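Local coordinates for protein endolysin 2638A (Staphylococcus phage 2638A, PDB 7AQH) that degrades host peptidoglycan as a zinc-dependent lytic amidase of the phage, the piece here being its C-terminal SH3b cell wall-binding domain, which increases amidase activity, at residues Gly59-Ser64 with Arg78-Lys83; Tyr74-Thr79 with Lys89-Ile94. One frame throughout, in Å; residues are numbered along the deposited sequence.

Interaction 1 of 2, residues Gly59-Ser64 with Arg78-Lys83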
ATOM      1  N   GLY A  59      -0.695 -10.739  -2.065  1.00 43.84           N
ATOM      2  CA  GLY A  59       0.723 -11.001  -1.919  1.00 43.75           C
ATOM      3  C   GLY A  59       1.577  -9.801  -1.583  1.00 46.24           C
ATOM      4  O   GLY A  59       2.796  -9.855  -1.763  1.00 46.39           O
ATOM      5  N   HIS A  60       0.978  -8.714  -1.100  1.00 44.54           N
ATOM      6  CA  HIS A  60       1.729  -7.509  -0.777  1.00 44.57           C
ATOM      7  C   HIS A  60       1.145  -6.854   0.466  1.00 44.82           C
ATOM      8  O   HIS A  60      -0.003  -7.100   0.846  1.00 43.20           O
ATOM      9  CB  HIS A  60       1.715  -6.502  -1.937  1.00 45.42           C
ATOM     10  CG  HIS A  60       2.500  -6.942  -3.133  1.00 46.52           C
ATOM     11  ND1 HIS A  60       1.991  -7.804  -4.080  1.00 51.20           N
ATOM     12  CD2 HIS A  60       3.753  -6.631  -3.540  1.00 47.42           C
ATOM     13  CE1 HIS A  60       2.900  -8.009  -5.017  1.00 49.52           C
ATOM     14  NE2 HIS A  60       3.977  -7.309  -4.713  1.00 48.42           N
ATOM     15  N   VAL A  61       1.959  -6.010   1.096  1.00 47.32           N
ATOM     16  CA  VAL A  61       1.512  -5.113   2.154  1.00 45.83           C
ATOM     17  C   VAL A  61       1.276  -3.744   1.535  1.00 46.81           C
ATOM     18  O   VAL A  61       2.132  -3.230   0.804  1.00 44.79           O
ATOM     19  CB  VAL A  61       2.539  -5.037   3.296  1.00 41.68           C
ATOM     20  CG1 VAL A  61       2.064  -4.073   4.373  1.00 44.86           C
ATOM     21  CG2 VAL A  61       2.782  -6.419   3.881  1.00 45.86           C
ATOM     22  N   TRP A  62       0.122  -3.150   1.825  1.00 48.29           N
ATOM     23  CA  TRP A  62      -0.280  -1.902   1.200  1.00 46.03           C
ATOM     24  C   TRP A  62      -0.482  -0.818   2.251  1.00 44.23           C
ATOM     25  O   TRP A  62      -0.755  -1.095   3.422  1.00 46.77           O
ATOM     26  CB  TRP A  62      -1.576  -2.073   0.393  1.00 44.93           C
ATOM     27  CG  TRP A  62      -1.513  -3.149  -0.651  1.00 48.12           C
ATOM     28  CD1 TRP A  62      -1.441  -4.495  -0.437  1.00 48.17           C
ATOM     29  CD2 TRP A  62      -1.519  -2.970  -2.073  1.00 49.61           C
ATOM     30  NE1 TRP A  62      -1.403  -5.165  -1.636  1.00 47.69           N
ATOM     31  CE2 TRP A  62      -1.450  -4.252  -2.656  1.00 49.41           C
ATOM     32  CE3 TRP A  62      -1.578  -1.852  -2.909  1.00 46.29           C
ATOM     33  CZ2 TRP A  62      -1.436  -4.444  -4.036  1.00 48.24           C
ATOM     34  CZ3 TRP A  62      -1.564  -2.045  -4.280  1.00 50.10           C
ATOM     35  CH2 TRP A  62      -1.493  -3.332  -4.829  1.00 48.36           C
ATOM     36  N   VAL A  63      -0.336   0.429   1.811  1.00 45.17           N
ATOM     37  CA  VAL A  63      -0.704   1.599   2.597  1.00 48.98           C
ATOM     38  C   VAL A  63      -1.667   2.430   1.765  1.00 45.27           C
ATOM     39  O   VAL A  63      -1.521   2.524   0.541  1.00 44.39           O
ATOM     40  CB  VAL A  63       0.527   2.435   3.008  1.00 50.71           C
ATOM     41  CG1 VAL A  63       1.523   1.574   3.771  1.00 46.02           C
ATOM     42  CG2 VAL A  63       1.176   3.064   1.785  1.00 47.63           C
ATOM     43  N   SER A  64      -2.653   3.031   2.426  1.00 50.25           N
ATOM     44  CA  SER A  64      -3.699   3.772   1.739  1.00 48.70           C
ATOM     45  C   SER A  64      -3.812   5.173   2.318  1.00 52.43           C
ATOM     46  O   SER A  64      -3.466   5.417   3.477  1.00 53.02           O
ATOM     47  CB  SER A  64      -5.055   3.059   1.842  1.00 50.39           C
ATOM     48  OG  SER A  64      -5.505   3.015   3.185  1.00 55.38           O
ATOM     49  N   ARG A  78       5.677  -3.781   0.312  1.00 46.77           N
ATOM     50  CA  ARG A  78       6.513  -4.947   0.569  1.00 44.27           C
ATOM     51  C   ARG A  78       5.732  -6.202   0.209  1.00 45.83           C
ATOM     52  O   ARG A  78       4.498  -6.205   0.201  1.00 44.42           O
ATOM     53  CB  ARG A  78       6.973  -5.001   2.029  1.00 46.78           C
ATOM     54  CG  ARG A  78       5.870  -5.328   3.021  1.00 48.16           C
ATOM     55  CD  ARG A  78       6.270  -4.920   4.430  1.00 49.30           C
ATOM     56  NE  ARG A  78       7.618  -5.370   4.767  1.00 53.15           N
ATOM     57  CZ  ARG A  78       8.219  -5.121   5.926  1.00 48.64           C
ATOM     58  NH1 ARG A  78       7.593  -4.425   6.864  1.00 44.58           N
ATOM     59  NH2 ARG A  78       9.448  -5.569   6.145  1.00 47.03           N
ATOM     60  N   THR A  79       6.470  -7.268  -0.086  1.00 47.39           N
ATOM     61  CA  THR A  79       5.850  -8.547  -0.391  1.00 45.91           C
ATOM     62  C   THR A  79       5.320  -9.197   0.884  1.00 46.55           C
ATOM     63  O   THR A  79       5.778  -8.921   1.996  1.00 45.84           O
ATOM     64  CB  THR A  79       6.846  -9.480  -1.081  1.00 44.97           C
ATOM     65  OG1 THR A  79       7.932  -9.767  -0.191  1.00 49.57           O
ATOM     66  CG2 THR A  79       7.390  -8.834  -2.346  1.00 40.44           C
ATOM     67  N   TRP A  80       4.337 -10.078   0.710  1.00 44.12           N
ATOM     68  CA  TRP A  80       3.657 -10.696   1.842  1.00 45.39           C
ATOM     69  C   TRP A  80       3.198 -12.089   1.448  1.00 47.12           C
ATOM     70  O   TRP A  80       2.464 -12.247   0.467  1.00 48.70           O
ATOM     71  CB  TRP A  80       2.469  -9.838   2.289  1.00 48.42           C
ATOM     72  CG  TRP A  80       1.570 -10.499   3.286  1.00 48.72           C
ATOM     73  CD1 TRP A  80       1.856 -10.786   4.589  1.00 45.63           C
ATOM     74  CD2 TRP A  80       0.226 -10.943   3.064  1.00 46.12           C
ATOM     75  NE1 TRP A  80       0.776 -11.387   5.189  1.00 46.80           N
ATOM     76  CE2 TRP A  80      -0.238 -11.495   4.274  1.00 45.87           C
ATOM     77  CE3 TRP A  80      -0.629 -10.928   1.957  1.00 43.74           C
ATOM     78  CZ2 TRP A  80      -1.518 -12.028   4.410  1.00 48.84           C
ATOM     79  CZ3 TRP A  80      -1.899 -11.459   2.093  1.00 43.36           C
ATOM     80  CH2 TRP A  80      -2.331 -12.001   3.310  1.00 44.81           C
ATOM     81  N   ASP A  81       3.629 -13.092   2.209  1.00 49.47           N
ATOM     82  CA  ASP A  81       3.210 -14.474   1.994  1.00 48.74           C
ATOM     83  C   ASP A  81       2.010 -14.750   2.893  1.00 49.57           C
ATOM     84  O   ASP A  81       2.143 -14.816   4.119  1.00 49.61           O
ATOM     85  CB  ASP A  81       4.356 -15.438   2.284  1.00 51.08           C
ATOM     86  CG  ASP A  81       4.051 -16.859   1.845  1.00 53.31           C
ATOM     87  OD1 ASP A  81       2.858 -17.193   1.684  1.00 55.40           O
ATOM     88  OD2 ASP A  81       5.006 -17.642   1.661  1.00 53.61           O
ATOM     89  N   ALA A  82       0.837 -14.917   2.278  1.00 49.62           N
ATOM     90  CA  ALA A  82      -0.392 -15.062   3.049  1.00 46.98           C
ATOM     91  C   ALA A  82      -0.391 -16.332   3.889  1.00 52.30           C
ATOM     92  O   ALA A  82      -0.973 -16.350   4.981  1.00 52.33           O
ATOM     93  CB  ALA A  82      -1.602 -15.046   2.116  1.00 44.18           C
ATOM     94  N   LYS A  83       0.250 -17.398   3.408  1.00 53.41           N
ATOM     95  CA  LYS A  83       0.179 -18.681   4.094  1.00 52.07           C
ATOM     96  C   LYS A  83       1.160 -18.787   5.254  1.00 48.37           C
ATOM     97  O   LYS A  83       0.958 -19.620   6.144  1.00 49.31           O
ATOM     98  CB  LYS A  83       0.449 -19.818   3.104  1.00 51.69           C
ATOM     99  CG  LYS A  83      -0.608 -19.995   2.019  1.00 50.87           C
ATOM    100  CD  LYS A  83      -1.937 -20.488   2.568  1.00 58.10           C
ATOM    101  CE  LYS A  83      -2.782 -19.333   3.083  1.00 62.09           C
ATOM    102  NZ  LYS A  83      -4.042 -19.803   3.718  1.00 68.10           N
TER
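V61 holds CG2 anti to its carbonyl carbon, and R78 sets CG between its backbone N and carbonyl carbon (chi1 71°); these two torsions lay the side chains alongside each other, pointing the same way. R78 CG rests against both V61 CB and V61 CG2, at 3.4 Å from the latter. The chain then bends at chi3, and the guanidinium NH2 is bonded to the carbonyl of G88. W80, with CG anti to its N (chi1 170°), crosses V61 at nearly a right angle and brings CB to 3.8 Å from V61 CG2. G59 N lies at the edge of its indole, near the ring plane, while A82 CA sits over one ring face.

In the SH3b fold, strand 72-77 pairs with strand 60-66, and after the corner at R78 the chain still runs antiparallel to the start of that strand. The backbone evidence is an almost straight bond from V61 N to R78 O (2.7 Å, 169° at the hydrogen), followed by a more bent one from W80 N to G59 O at 2.9 Å, whose donor stands above the carbonyl plane. Between them H60 and T79 form an antiparallel non-hydrogen-bonded pair, their CA atoms 4.3 Å apart and their side chains diverging. H60 starts its side chain away from 78-83, yet H60 CB lies 3.5 Å from R78 O and the ring stays near that carbonyl; ND1 is bonded to the carbonyl of D58.

Interaction 2 of 2, residues Tyr74-Thr79 with Lys89-Ile94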
ATOM      1  N   TYR A  74      -4.230   3.134  -2.981  1.00 47.61           N
ATOM      2  CA  TYR A  74      -3.522   2.059  -2.302  1.00 47.07           C
ATOM      3  C   TYR A  74      -2.168   1.840  -2.963  1.00 46.98           C
ATOM      4  O   TYR A  74      -2.053   1.870  -4.192  1.00 48.65           O
ATOM      5  CB  TYR A  74      -4.335   0.762  -2.333  1.00 46.73           C
ATOM      6  CG  TYR A  74      -5.699   0.882  -1.694  1.00 48.09           C
ATOM      7  CD1 TYR A  74      -6.775   1.399  -2.402  1.00 49.80           C
ATOM      8  CD2 TYR A  74      -5.914   0.468  -0.385  1.00 49.77           C
ATOM      9  CE1 TYR A  74      -8.024   1.512  -1.822  1.00 52.37           C
ATOM     10  CE2 TYR A  74      -7.161   0.574   0.202  1.00 51.63           C
ATOM     11  CZ  TYR A  74      -8.213   1.096  -0.521  1.00 55.27           C
ATOM     12  OH  TYR A  74      -9.456   1.203   0.057  1.00 54.94           O
ATOM     13  N   MET A  75      -1.143   1.614  -2.140  1.00 44.92           N
ATOM     14  CA  MET A  75       0.217   1.442  -2.627  1.00 45.35           C
ATOM     15  C   MET A  75       0.852   0.227  -1.961  1.00 43.73           C
ATOM     16  O   MET A  75       0.781   0.086  -0.728  1.00 43.52           O
ATOM     17  CB  MET A  75       1.058   2.695  -2.353  1.00 44.98           C
ATOM     18  CG  MET A  75       2.425   2.680  -3.016  1.00 41.97           C
ATOM     19  SD  MET A  75       3.598   3.803  -2.231  1.00 52.25           S
ATOM     20  CE  MET A  75       2.652   5.321  -2.198  1.00 52.81           C
ATOM     21  N   PRO A  76       1.478  -0.665  -2.726  1.00 47.66           N
ATOM     22  CA  PRO A  76       2.248  -1.749  -2.109  1.00 47.05           C
ATOM     23  C   PRO A  76       3.563  -1.230  -1.551  1.00 44.96           C
ATOM     24  O   PRO A  76       4.162  -0.290  -2.079  1.00 46.91           O
ATOM     25  CB  PRO A  76       2.479  -2.723  -3.268  1.00 45.58           C
ATOM     26  CG  PRO A  76       2.475  -1.850  -4.479  1.00 44.96           C
ATOM     27  CD  PRO A  76       1.487  -0.745  -4.197  1.00 49.29           C
ATOM     28  N   VAL A  77       4.013  -1.856  -0.465  1.00 47.36           N
ATOM     29  CA  VAL A  77       5.210  -1.391   0.225  1.00 50.32           C
ATOM     30  C   VAL A  77       6.151  -2.554   0.515  1.00 48.21           C
ATOM     31  O   VAL A  77       7.299  -2.346   0.920  1.00 49.19           O
ATOM     32  CB  VAL A  77       4.843  -0.649   1.524  1.00 48.18           C
ATOM     33  CG1 VAL A  77       4.062   0.617   1.207  1.00 47.32           C
ATOM     34  CG2 VAL A  77       4.044  -1.559   2.446  1.00 44.75           C
ATOM     35  N   ARG A  78       5.677  -3.781   0.312  1.00 46.77           N
ATOM     36  CA  ARG A  78       6.513  -4.947   0.569  1.00 44.27           C
ATOM     37  C   ARG A  78       5.732  -6.202   0.209  1.00 45.83           C
ATOM     38  O   ARG A  78       4.498  -6.205   0.201  1.00 44.42           O
ATOM     39  CB  ARG A  78       6.973  -5.001   2.029  1.00 46.78           C
ATOM     40  CG  ARG A  78       5.870  -5.328   3.021  1.00 48.16           C
ATOM     41  CD  ARG A  78       6.270  -4.920   4.430  1.00 49.30           C
ATOM     42  NE  ARG A  78       7.618  -5.370   4.767  1.00 53.15           N
ATOM     43  CZ  ARG A  78       8.219  -5.121   5.926  1.00 48.64           C
ATOM     44  NH1 ARG A  78       7.593  -4.425   6.864  1.00 44.58           N
ATOM     45  NH2 ARG A  78       9.448  -5.569   6.145  1.00 47.03           N
ATOM     46  N   THR A  79       6.470  -7.268  -0.086  1.00 47.39           N
ATOM     47  CA  THR A  79       5.850  -8.547  -0.391  1.00 45.91           C
ATOM     48  C   THR A  79       5.320  -9.197   0.884  1.00 46.55           C
ATOM     49  O   THR A  79       5.778  -8.921   1.996  1.00 45.84           O
ATOM     50  CB  THR A  79       6.846  -9.480  -1.081  1.00 44.97           C
ATOM     51  OG1 THR A  79       7.932  -9.767  -0.191  1.00 49.57           O
ATOM     52  CG2 THR A  79       7.390  -8.834  -2.346  1.00 40.44           C
ATOM     53  N   LYS A  89      11.455  -7.175   1.977  1.00 56.17           N
ATOM     54  CA  LYS A  89      12.117  -5.895   2.179  1.00 53.21           C
ATOM     55  C   LYS A  89      11.141  -4.744   1.966  1.00 53.43           C
ATOM     56  O   LYS A  89      10.278  -4.793   1.086  1.00 50.02           O
ATOM     57  CB  LYS A  89      13.280  -5.752   1.197  1.00 59.37           C
ATOM     58  CG  LYS A  89      14.175  -4.544   1.445  1.00 64.89           C
ATOM     59  CD  LYS A  89      15.331  -4.483   0.456  1.00 73.50           C
ATOM     60  CE  LYS A  89      16.207  -5.725   0.535  1.00 80.92           C
ATOM     61  NZ  LYS A  89      17.360  -5.615  -0.404  1.00 95.74           N
ATOM     62  N   LEU A  90      11.277  -3.705   2.783  1.00 55.13           N
ATOM     63  CA  LEU A  90      10.438  -2.524   2.653  1.00 52.93           C
ATOM     64  C   LEU A  90      10.934  -1.675   1.491  1.00 50.44           C
ATOM     65  O   LEU A  90      12.140  -1.460   1.332  1.00 48.56           O
ATOM     66  CB  LEU A  90      10.447  -1.701   3.943  1.00 50.86           C
ATOM     67  CG  LEU A  90       9.293  -0.718   4.117  1.00 54.89           C
ATOM     68  CD1 LEU A  90       7.954  -1.445   4.125  1.00 52.03           C
ATOM     69  CD2 LEU A  90       9.481   0.091   5.389  1.00 57.04           C
ATOM     70  N   TRP A  91       9.999  -1.193   0.672  1.00 52.68           N
ATOM     71  CA  TRP A  91      10.329  -0.380  -0.494  1.00 51.86           C
ATOM     72  C   TRP A  91      10.497   1.096  -0.159  1.00 52.74           C
ATOM     73  O   TRP A  91      10.488   1.933  -1.067  1.00 52.92           O
ATOM     74  CB  TRP A  91       9.266  -0.557  -1.583  1.00 50.61           C
ATOM     75  CG  TRP A  91       9.038  -1.989  -1.986  1.00 49.18           C
ATOM     76  CD1 TRP A  91       9.788  -3.071  -1.627  1.00 46.39           C
ATOM     77  CD2 TRP A  91       7.989  -2.489  -2.825  1.00 46.85           C
ATOM     78  NE1 TRP A  91       9.272  -4.213  -2.189  1.00 48.47           N
ATOM     79  CE2 TRP A  91       8.168  -3.883  -2.929  1.00 47.58           C
ATOM     80  CE3 TRP A  91       6.917  -1.896  -3.498  1.00 47.11           C
ATOM     81  CZ2 TRP A  91       7.315  -4.692  -3.679  1.00 49.57           C
ATOM     82  CZ3 TRP A  91       6.071  -2.701  -4.242  1.00 46.89           C
ATOM     83  CH2 TRP A  91       6.276  -4.084  -4.325  1.00 49.90           C
ATOM     84  N   GLY A  92      10.653   1.427   1.114  1.00 52.71           N
ATOM     85  CA  GLY A  92      10.802   2.812   1.505  1.00 49.81           C
ATOM     86  C   GLY A  92      11.094   2.906   2.983  1.00 51.98           C
ATOM     87  O   GLY A  92      11.465   1.918   3.619  1.00 53.92           O
ATOM     88  N   GLU A  93      10.920   4.107   3.528  1.00 52.19           N
ATOM     89  CA  GLU A  93      11.162   4.357   4.940  1.00 55.58           C
ATOM     90  C   GLU A  93       9.887   4.862   5.602  1.00 54.10           C
ATOM     91  O   GLU A  93       9.060   5.525   4.970  1.00 52.60           O
ATOM     92  CB  GLU A  93      12.293   5.375   5.142  1.00 55.56           C
ATOM     93  CG  GLU A  93      13.679   4.830   4.839  1.00 57.47           C
ATOM     94  CD  GLU A  93      14.748   5.901   4.902  1.00 61.41           C
ATOM     95  OE1 GLU A  93      14.389   7.096   4.978  1.00 64.31           O
ATOM     96  OE2 GLU A  93      15.944   5.550   4.858  1.00 62.07           O
ATOM     97  N   ILE A  94       9.735   4.542   6.883  1.00 54.39           N
ATOM     98  CA  ILE A  94       8.552   4.952   7.631  1.00 51.10           C
ATOM     99  C   ILE A  94       8.948   5.821   8.817  1.00 53.48           C
ATOM    100  O   ILE A  94       9.107   7.034   8.682  1.00 60.50           O
ATOM    101  CB  ILE A  94       7.735   3.731   8.094  1.00 52.08           C
ATOM    102  CG1 ILE A  94       7.293   2.901   6.888  1.00 54.57           C
ATOM    103  CG2 ILE A  94       6.527   4.174   8.916  1.00 53.82           C
ATOM    104  CD1 ILE A  94       6.515   1.658   7.252  1.00 54.04           C
TER
HETATM  105  O   HOH W   1       9.263  -6.973  -0.270  1.00 49.89           O
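W91 lays one face of its indole against the V77-R78 peptide. Its CG is anti to the carbonyl carbon (chi1 -55°), and the side chain starts out toward 74-79. R78 N lies over the centre of the ring system, and R78 CA makes a CH-pi contact at 4.1 Å from the centroid of the five-membered ring, only 19° off its normal. The far end of the six-membered ring meets P76, where W91 CZ3 is 3.7 Å from P76 CG. Beside this packing, W91 N donates to V77 O over 2.9 Å, with an angle of 161° at the hydrogen. That carbonyl is also approached by L90 CA in a CA-H...O contact.

L90 closes the other part of the tight region. Its CD1 touches V77 CB at 4.1 Å and lies over one guanidinium face of R78, off toward the rim, with R78 CD 3.9 Å away. The packing therefore comes from two directions, an aromatic face and a methyl.

The side around K89 and T79 is different in kind. Both residues are exposed, and a water bridges the backbones there, accepting from T79 N (2.8 Å) and donating to K89 O, with only a weak bond from W91 NE1. The K89 side chain starts away from 74-79, and outside the two segments its NZ forms a salt bridge with a bound buffer molecule, probably from the crystallisation liquor. V77 also packs on F18 of strand 10-20 and W91 on I26 of strand 26-30. A C-terminal tail thus folded back over the end of strand 72-77, leading into the short strand 92-93, adds a short antiparallel partner to strand 10-20 in the curled sheet of this SH3b domain.

Overall arrangement
From the N terminus, strand 10-20 follows the short strand 3-4 and later receives the C-terminal strand 92-93. Strand 60-66 then leads through a turn into strand 72-77, and the corner at R78 carries the chain onward. Interaction 1 closes the excursion of residues 65-77 by bringing 78-83 back beside the start of strand 60-66. Interaction 2 closes the next loop, residues 80-88, bringing the tail back to 74-79. The two spans cross rather than nest: 74-79 lies inside the first span, whereas 89-94 lies beyond it. They share R78 and T79, and their centres are about 9 Å apart. V61 O to V77 N, a probable hydrogen bond, joins them within the sheet.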